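Local coordinates for protein Exo-alpha-sialidase (Clostridium perfringens, PDB 2VO8) that belongs to the family 33 glycoside hydrolases, probably cleaving terminal sialic acids, and carries this cohesin module, which probably binds dockerin partners tightly in toxin complexes, at residues Glu53-Asn58 with Glu110-Thr115. Sequence-based numbering, arbitrary orientation.
Sequences EAFILN and EVLGLT
Phe55 and Glu110 both hold CG trans to their own backbone C (chi1 -51° and -57°), and each sends its side chain across to the other segment. The two run alongside each other, pointing opposite ways, with CE2 and CZ of the Phe55 ring beside the root of the Glu110 chain: CE2 of Phe55 lies 3.9 Å from CB of Glu110, which approaches the ring edge-on, close to the ring plane. Glu110 then bends at chi2 (-69°), and the bend carries its carboxyl group away from the ring to Ala54, whose CB is 4.2 Å from Glu110 CD. Leu112, two residues on from Glu110 along the strand, adds a second contact to the ring, with its CD2 branch 4.0 Å from Phe55 CE2, reaching the ring obliquely. No hydrogen bond links the two segments, and the 150 Å² they bury is van der Waals packing. Glu110's acid end is nevertheless held: OE2 is hydrogen-bonded to Ser107 OG and OE1 to Asn51 ND2. The Asn51 bond ties the loop leading into 53-58 to Glu110 on strand 107-121, the Ser107 bond holds the other oxygen, and together they should limit rotation of the carboxylate. This is packing between sheet faces in the cohesin beta-sandwich, near one end of the core. Tyr50, Leu101 and Ile138 also pack on Phe55, while Ile14 of strand 10-15 touches Leu112. Strand 55-62 pairs antiparallel with 95-103, whereas 107-121 runs antiparallel to both 41-49 and 126-139.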
ATOM      1  N   GLU A  53      -2.614  -9.503  14.808  1.00 19.23           N
ATOM      2  CA  GLU A  53      -3.058 -10.807  15.386  1.00 18.75           C
ATOM      3  C   GLU A  53      -3.531 -11.786  14.303  1.00 19.39           C
ATOM      4  O   GLU A  53      -3.411 -13.020  14.447  1.00 19.98           O
ATOM      5  CB  GLU A  53      -4.192 -10.614  16.410  1.00 20.14           C
ATOM      6  CG  GLU A  53      -3.818  -9.757  17.586  1.00 20.72           C
ATOM      7  CD  GLU A  53      -4.899  -9.736  18.656  1.00 21.37           C
ATOM      8  OE1 GLU A  53      -6.079  -9.916  18.324  1.00 26.67           O
ATOM      9  OE2 GLU A  53      -4.534  -9.539  19.836  1.00 25.08           O
ATOM     10  N   ALA A  54      -4.053 -11.245  13.209  1.00 18.37           N
ATOM     11  CA  ALA A  54      -4.674 -12.056  12.184  1.00 17.78           C
ATOM     12  C   ALA A  54      -3.775 -12.430  11.003  1.00 17.28           C
ATOM     13  O   ALA A  54      -4.083 -13.397  10.315  1.00 16.31           O
ATOM     14  CB  ALA A  54      -5.924 -11.408  11.690  1.00 18.24           C
ATOM     15  N   PHE A  55      -2.731 -11.640  10.756  1.00 18.00           N
ATOM     16  CA  PHE A  55      -1.797 -11.773   9.636  1.00 17.67           C
ATOM     17  C   PHE A  55      -0.347 -11.778  10.063  1.00 17.35           C
ATOM     18  O   PHE A  55       0.016 -11.116  10.972  1.00 16.12           O
ATOM     19  CB  PHE A  55      -1.953 -10.666   8.594  1.00 18.12           C
ATOM     20  CG  PHE A  55      -3.343 -10.460   8.117  1.00 15.57           C
ATOM     21  CD1 PHE A  55      -3.806 -11.133   7.058  1.00 16.34           C
ATOM     22  CD2 PHE A  55      -4.179  -9.560   8.741  1.00 20.86           C
ATOM     23  CE1 PHE A  55      -5.042 -10.938   6.619  1.00 17.53           C
ATOM     24  CE2 PHE A  55      -5.399  -9.366   8.309  1.00 18.08           C
ATOM     25  CZ  PHE A  55      -5.851 -10.072   7.257  1.00 18.02           C
ATOM     26  N   ILE A  56       0.439 -12.520   9.300  1.00 18.59           N
ATOM     27  CA  ILE A  56       1.895 -12.479   9.280  1.00 18.20           C
ATOM     28  C   ILE A  56       2.384 -11.561   8.087  1.00 17.83           C
ATOM     29  O   ILE A  56       2.026 -11.875   7.004  1.00 16.13           O
ATOM     30  CB  ILE A  56       2.420 -13.953   9.047  1.00 18.82           C
ATOM     31  CG1 ILE A  56       1.925 -14.903  10.138  1.00 19.84           C
ATOM     32  CG2 ILE A  56       3.854 -14.018   8.904  1.00 18.64           C
ATOM     33  CD1 ILE A  56       1.864 -16.335   9.750  1.00 18.72           C
ATOM     34  N   LEU A  57       3.192 -10.506   8.358  1.00 18.11           N
ATOM     35  CA  LEU A  57       3.788  -9.741   7.269  1.00 19.20           C
ATOM     36  C   LEU A  57       5.001 -10.461   6.689  1.00 20.52           C
ATOM     37  O   LEU A  57       6.003 -10.659   7.374  1.00 21.42           O
ATOM     38  CB  LEU A  57       4.186  -8.345   7.751  1.00 18.44           C
ATOM     39  CG  LEU A  57       4.835  -7.428   6.711  1.00 20.64           C
ATOM     40  CD1 LEU A  57       3.855  -7.104   5.594  1.00 20.69           C
ATOM     41  CD2 LEU A  57       5.351  -6.156   7.365  1.00 18.68           C
ATOM     42  N   ASN A  58       4.901 -10.850   5.422  1.00 20.35           N
ATOM     43  CA  ASN A  58       5.945 -11.662   4.778  1.00 21.36           C
ATOM     44  C   ASN A  58       7.027 -10.863   4.111  1.00 23.73           C
ATOM     45  O   ASN A  58       8.199 -10.997   4.469  1.00 25.06           O
ATOM     46  CB  ASN A  58       5.365 -12.627   3.756  1.00 20.59           C
ATOM     47  CG  ASN A  58       4.415 -13.604   4.370  1.00 20.86           C
ATOM     48  OD1 ASN A  58       3.332 -13.898   3.818  1.00 20.92           O
ATOM     49  ND2 ASN A  58       4.798 -14.103   5.539  1.00 21.45           N
ATOM     50  N   GLU A 110     -11.643  -8.403   8.228  1.00 18.82           N
ATOM     51  CA  GLU A 110     -10.486  -7.619   8.621  1.00 18.91           C
ATOM     52  C   GLU A 110     -10.215  -6.479   7.614  1.00 17.63           C
ATOM     53  O   GLU A 110     -10.483  -6.628   6.450  1.00 17.68           O
ATOM     54  CB  GLU A 110      -9.226  -8.474   8.680  1.00 18.95           C
ATOM     55  CG  GLU A 110      -9.363  -9.688   9.644  1.00 20.77           C
ATOM     56  CD  GLU A 110      -9.425  -9.243  11.104  1.00 24.49           C
ATOM     57  OE1 GLU A 110      -8.832  -8.197  11.463  1.00 25.34           O
ATOM     58  OE2 GLU A 110     -10.060  -9.949  11.908  1.00 22.34           O
ATOM     59  N   VAL A 111      -9.663  -5.399   8.109  1.00 17.01           N
ATOM     60  CA  VAL A 111      -9.412  -4.203   7.278  1.00 17.82           C
ATOM     61  C   VAL A 111      -7.916  -4.002   7.060  1.00 18.33           C
ATOM     62  O   VAL A 111      -7.152  -3.883   8.025  1.00 18.22           O
ATOM     63  CB  VAL A 111     -10.047  -2.961   7.896  1.00 18.22           C
ATOM     64  CG1 VAL A 111      -9.750  -1.700   7.054  1.00 19.31           C
ATOM     65  CG2 VAL A 111     -11.590  -3.207   8.111  1.00 19.87           C
ATOM     66  N   LEU A 112      -7.532  -3.950   5.775  1.00 18.65           N
ATOM     67  CA  LEU A 112      -6.222  -3.517   5.329  1.00 18.21           C
ATOM     68  C   LEU A 112      -6.353  -2.043   4.876  1.00 18.34           C
ATOM     69  O   LEU A 112      -7.116  -1.770   3.957  1.00 17.17           O
ATOM     70  CB  LEU A 112      -5.751  -4.404   4.212  1.00 18.23           C
ATOM     71  CG  LEU A 112      -5.842  -5.920   4.539  1.00 17.86           C
ATOM     72  CD1 LEU A 112      -5.517  -6.737   3.348  1.00 17.12           C
ATOM     73  CD2 LEU A 112      -4.968  -6.208   5.821  1.00 16.53           C
ATOM     74  N   GLY A 113      -5.694  -1.157   5.609  1.00 17.89           N
ATOM     75  CA  GLY A 113      -5.848   0.298   5.487  1.00 19.97           C
ATOM     76  C   GLY A 113      -4.591   1.070   5.130  1.00 20.29           C
ATOM     77  O   GLY A 113      -3.483   0.678   5.447  1.00 20.15           O
ATOM     78  N   LEU A 114      -4.798   2.212   4.495  1.00 20.25           N
ATOM     79  CA  LEU A 114      -3.733   3.178   4.290  1.00 21.38           C
ATOM     80  C   LEU A 114      -4.141   4.413   5.073  1.00 21.75           C
ATOM     81  O   LEU A 114      -5.107   5.121   4.673  1.00 22.77           O
ATOM     82  CB  LEU A 114      -3.535   3.436   2.782  1.00 21.28           C
ATOM     83  CG  LEU A 114      -3.111   2.290   1.846  1.00 20.66           C
ATOM     84  CD1 LEU A 114      -3.128   2.613   0.294  1.00 20.54           C
ATOM     85  CD2 LEU A 114      -1.673   1.734   2.183  1.00 19.22           C
ATOM     86  N   THR A 115      -3.464   4.665   6.193  1.00 21.97           N
ATOM     87  CA  THR A 115      -3.850   5.766   7.079  1.00 22.37           C
ATOM     88  C   THR A 115      -3.046   7.055   6.840  1.00 22.71           C
ATOM     89  O   THR A 115      -3.351   8.098   7.414  1.00 22.99           O
ATOM     90  CB  THR A 115      -3.749   5.349   8.561  1.00 23.19           C
ATOM     91  OG1 THR A 115      -2.436   4.831   8.825  1.00 20.88           O
ATOM     92  CG2 THR A 115      -4.767   4.288   8.883  1.00 22.99           C
TER